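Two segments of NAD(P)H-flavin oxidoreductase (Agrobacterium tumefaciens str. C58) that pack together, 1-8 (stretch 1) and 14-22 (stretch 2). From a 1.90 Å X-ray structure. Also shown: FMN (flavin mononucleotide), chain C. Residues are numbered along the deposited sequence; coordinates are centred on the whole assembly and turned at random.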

# COMPACT_ATOMS: atom_id res chain seq x y z
N MSE A 1 -22.29 -11.40 0.27
CA MSE A 1 -21.29 -10.30 0.02
C MSE A 1 -21.63 -9.01 0.74
O MSE A 1 -22.62 -8.93 1.44
CB MSE A 1 -21.13 -10.04 -1.47
CG MSE A 1 -22.13 -9.06 -2.07
SE MSE A 1 -23.93 -9.34 -1.41
CE MSE A 1 -24.79 -10.50 -2.86
N THR A 2 -20.80 -7.99 0.53
CA THR A 2 -21.00 -6.72 1.20
C THR A 2 -21.59 -5.69 0.21
O THR A 2 -21.17 -5.64 -0.94
CB THR A 2 -19.65 -6.26 1.77
OG1 THR A 2 -19.01 -7.38 2.40
CG2 THR A 2 -19.82 -5.15 2.78
N ASN A 3 -22.57 -4.90 0.66
CA ASN A 3 -23.07 -3.73 -0.08
C ASN A 3 -22.77 -2.48 0.75
O ASN A 3 -23.30 -2.32 1.85
CB ASN A 3 -24.57 -3.80 -0.33
CG ASN A 3 -24.95 -4.96 -1.23
OD1 ASN A 3 -24.67 -4.95 -2.43
ND2 ASN A 3 -25.59 -5.96 -0.65
N SER A 4 -21.92 -1.60 0.22
CA SER A 4 -21.55 -0.37 0.92
C SER A 4 -20.95 0.64 -0.05
O SER A 4 -20.22 0.26 -0.96
CB SER A 4 -20.56 -0.68 2.05
OG SER A 4 -20.62 0.31 3.06
N ASN A 5 -21.27 1.92 0.15
CA ASN A 5 -20.70 3.01 -0.66
C ASN A 5 -20.87 2.82 -2.17
O ASN A 5 -19.92 3.01 -2.94
CB ASN A 5 -19.23 3.21 -0.32
CG ASN A 5 -18.71 4.56 -0.79
OD1 ASN A 5 -19.47 5.53 -0.88
ND2 ASN A 5 -17.42 4.62 -1.13
N ASN A 6 -22.09 2.46 -2.57
CA ASN A 6 -22.46 2.23 -3.98
C ASN A 6 -21.56 1.17 -4.61
O ASN A 6 -21.33 1.19 -5.82
CB ASN A 6 -22.43 3.55 -4.78
CG ASN A 6 -23.45 3.60 -5.94
OD1 ASN A 6 -23.88 2.58 -6.51
ND2 ASN A 6 -23.88 4.80 -6.25
N ARG A 7 -21.05 0.26 -3.79
CA ARG A 7 -20.18 -0.81 -4.26
C ARG A 7 -20.61 -2.14 -3.66
O ARG A 7 -21.11 -2.21 -2.55
CB ARG A 7 -18.72 -0.56 -3.87
CG ARG A 7 -18.09 0.63 -4.52
CD ARG A 7 -16.82 1.05 -3.76
NE ARG A 7 -15.95 1.87 -4.60
CZ ARG A 7 -14.80 2.43 -4.20
NH1 ARG A 7 -14.38 2.33 -2.95
NH2 ARG A 7 -14.06 3.10 -5.07
N GLN A 8 -20.37 -3.20 -4.41
CA GLN A 8 -20.70 -4.53 -3.99
C GLN A 8 -19.47 -5.39 -4.17
O GLN A 8 -18.86 -5.41 -5.24
CB GLN A 8 -21.85 -5.11 -4.81
CG GLN A 8 -22.28 -6.46 -4.30
CD GLN A 8 -23.45 -7.07 -5.07
OE1 GLN A 8 -23.26 -7.91 -5.95
NE2 GLN A 8 -24.64 -6.69 -4.70
N ASP A 14 -14.50 -6.33 4.83
CA ASP A 14 -14.84 -5.30 5.78
C ASP A 14 -15.34 -4.12 4.97
O ASP A 14 -14.73 -3.77 3.96
CB ASP A 14 -13.64 -4.87 6.61
CG ASP A 14 -14.04 -4.02 7.80
OD1 ASP A 14 -14.53 -2.89 7.59
OD2 ASP A 14 -13.89 -4.50 8.94
N PRO A 15 -16.46 -3.51 5.39
CA PRO A 15 -16.97 -2.37 4.62
C PRO A 15 -15.99 -1.22 4.47
O PRO A 15 -16.13 -0.40 3.55
CB PRO A 15 -18.20 -1.93 5.42
CG PRO A 15 -18.60 -3.10 6.20
CD PRO A 15 -17.34 -3.83 6.53
N LEU A 16 -15.01 -1.13 5.36
CA LEU A 16 -13.98 -0.11 5.25
C LEU A 16 -13.33 -0.12 3.86
O LEU A 16 -12.98 0.93 3.33
CB LEU A 16 -12.94 -0.26 6.34
CG LEU A 16 -13.39 -0.01 7.79
CD1 LEU A 16 -12.39 -0.58 8.78
CD2 LEU A 16 -13.63 1.47 8.06
N PHE A 17 -13.16 -1.29 3.27
CA PHE A 17 -12.48 -1.37 1.96
C PHE A 17 -13.33 -0.84 0.80
O PHE A 17 -12.79 -0.41 -0.22
CB PHE A 17 -12.04 -2.80 1.70
CG PHE A 17 -10.99 -3.26 2.66
CD1 PHE A 17 -9.70 -2.77 2.56
CD2 PHE A 17 -11.30 -4.16 3.66
CE1 PHE A 17 -8.72 -3.17 3.44
CE2 PHE A 17 -10.31 -4.56 4.56
CZ PHE A 17 -9.04 -4.06 4.43
N LEU A 18 -14.65 -0.85 0.96
CA LEU A 18 -15.56 -0.25 -0.01
C LEU A 18 -15.84 1.23 0.29
O LEU A 18 -16.11 2.01 -0.63
CB LEU A 18 -16.89 -1.03 -0.03
CG LEU A 18 -16.78 -2.53 -0.29
CD1 LEU A 18 -18.20 -3.15 -0.40
CD2 LEU A 18 -16.03 -2.81 -1.55
N ASP A 19 -15.85 1.59 1.57
CA ASP A 19 -16.16 2.96 2.01
C ASP A 19 -15.04 3.94 1.74
O ASP A 19 -15.31 5.12 1.54
CB ASP A 19 -16.52 2.97 3.51
CG ASP A 19 -17.84 2.31 3.78
OD1 ASP A 19 -18.66 2.21 2.85
OD2 ASP A 19 -18.06 1.88 4.91
N ARG A 20 -13.80 3.46 1.72
CA ARG A 20 -12.69 4.34 1.33
C ARG A 20 -12.75 4.64 -0.16
O ARG A 20 -12.76 3.72 -0.97
CB ARG A 20 -11.34 3.70 1.62
CG ARG A 20 -10.14 4.54 1.23
CD ARG A 20 -9.04 3.74 0.64
NE ARG A 20 -9.43 2.92 -0.51
CZ ARG A 20 -9.64 3.37 -1.74
NH1 ARG A 20 -9.55 4.66 -2.03
NH2 ARG A 20 -9.99 2.50 -2.68
N TRP A 21 -12.76 5.92 -0.53
CA TRP A 21 -12.76 6.30 -1.94
C TRP A 21 -12.19 7.68 -2.14
O TRP A 21 -11.83 8.35 -1.18
CB TRP A 21 -14.16 6.19 -2.56
CG TRP A 21 -15.16 7.22 -2.17
CD1 TRP A 21 -15.71 7.40 -0.94
CD2 TRP A 21 -15.83 8.13 -3.04
NE1 TRP A 21 -16.65 8.39 -0.97
CE2 TRP A 21 -16.75 8.86 -2.26
CE3 TRP A 21 -15.73 8.42 -4.41
CZ2 TRP A 21 -17.57 9.83 -2.79
CZ3 TRP A 21 -16.54 9.40 -4.94
CH2 TRP A 21 -17.45 10.10 -4.13
N SER A 22 -12.07 8.09 -3.40
CA SER A 22 -11.29 9.27 -3.75
C SER A 22 -12.16 10.28 -4.51
O SER A 22 -12.08 10.41 -5.72
CB SER A 22 -10.03 8.86 -4.51
OG SER A 22 -9.29 7.89 -3.74
N1 FMN C . -7.04 10.98 -9.62
C2 FMN C . -7.07 12.19 -10.32
O2 FMN C . -8.14 12.79 -10.47
N3 FMN C . -5.91 12.71 -10.87
C4 FMN C . -4.70 12.07 -10.74
O4 FMN C . -3.66 12.68 -11.05
C4A FMN C . -4.68 10.85 -10.03
N5 FMN C . -3.49 10.17 -9.87
C5A FMN C . -3.47 9.01 -9.11
C6 FMN C . -2.26 8.36 -8.93
C7 FMN C . -2.20 7.21 -8.17
C7M FMN C . -0.84 6.88 -7.61
C8 FMN C . -3.36 6.67 -7.60
C8M FMN C . -3.26 5.80 -6.37
C9 FMN C . -4.57 7.32 -7.78
C9A FMN C . -4.63 8.49 -8.56
N10 FMN C . -5.83 9.13 -8.76
C10 FMN C . -5.85 10.32 -9.48
C1' FMN C . -7.13 8.54 -8.26
C2' FMN C . -7.50 7.19 -8.87
O2' FMN C . -8.09 7.31 -10.16
C3' FMN C . -8.42 6.43 -7.91
O3' FMN C . -7.73 6.14 -6.71
C4' FMN C . -8.97 5.17 -8.56
O4' FMN C . -9.82 5.50 -9.65
C5' FMN C . -9.74 4.27 -7.59
O5' FMN C . -10.85 4.96 -7.04
P FMN C . -11.04 5.11 -5.45
O1P FMN C . -11.36 3.72 -4.93
O2P FMN C . -9.73 5.59 -4.84
O3P FMN C . -12.15 6.10 -5.24

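The contact sets a tight hairpin, whose type I' turn runs from S4 to R7, against a short helix and the loop that follows it. The turn is closed by a reciprocal backbone pair, S4 N to R7 O and R7 N to S4 O, both 2.9 Å, so these amides and carbonyls satisfy one another, while the side chains of S4, N5 and R7 point toward the helix and the loop after it.

L18 lies in the last turn of the helix, which runs through D19. L18 O accepts no backbone hydrogen bond within its stretch and receives two side-chain donors instead: N5 ND2 donates to L18 O at 3.0 Å with a nearly straight angle of 165°, and R7 NH1 donates to the same L18 O at 2.9 Å. Asparagine suits the turn because it tolerates the positive phi (54°) found there while offering an amide to a neighbouring carbonyl. R7 NH1 also reaches R20 O, again at 2.9 Å. Arginine's several N-H groups let it serve two carbonyls and the phosphate together: R7 NH2 donates to FMN O1P at 2.8 Å, and NE is bonded elsewhere in the structure.

R20 joins R7 at the phosphate, with R20 NH2 2.9 Å from FMN O1P and R20 NH1 3.0 Å from FMN O2P. The two like charges approach to 4.4 Å between R7 NH1 and R20 NH2, a closeness that the shared anionic oxygen O1P helps offset.

S4 OG donates to D19 OD1 at 2.7 Å, a short bond from a small hydroxyl to a carboxylate well suited to accept it. The apolar part of the contact centres on L18, the residue most covered by the hairpin: its branched apolar end packs with CD1 4.1 Å from T2 CB and CD2 4.2 Å from R7 CB. D14, ahead of the turn that leads into the helix, caps it by accepting from L16 N at 2.9 Å through D14 OD1.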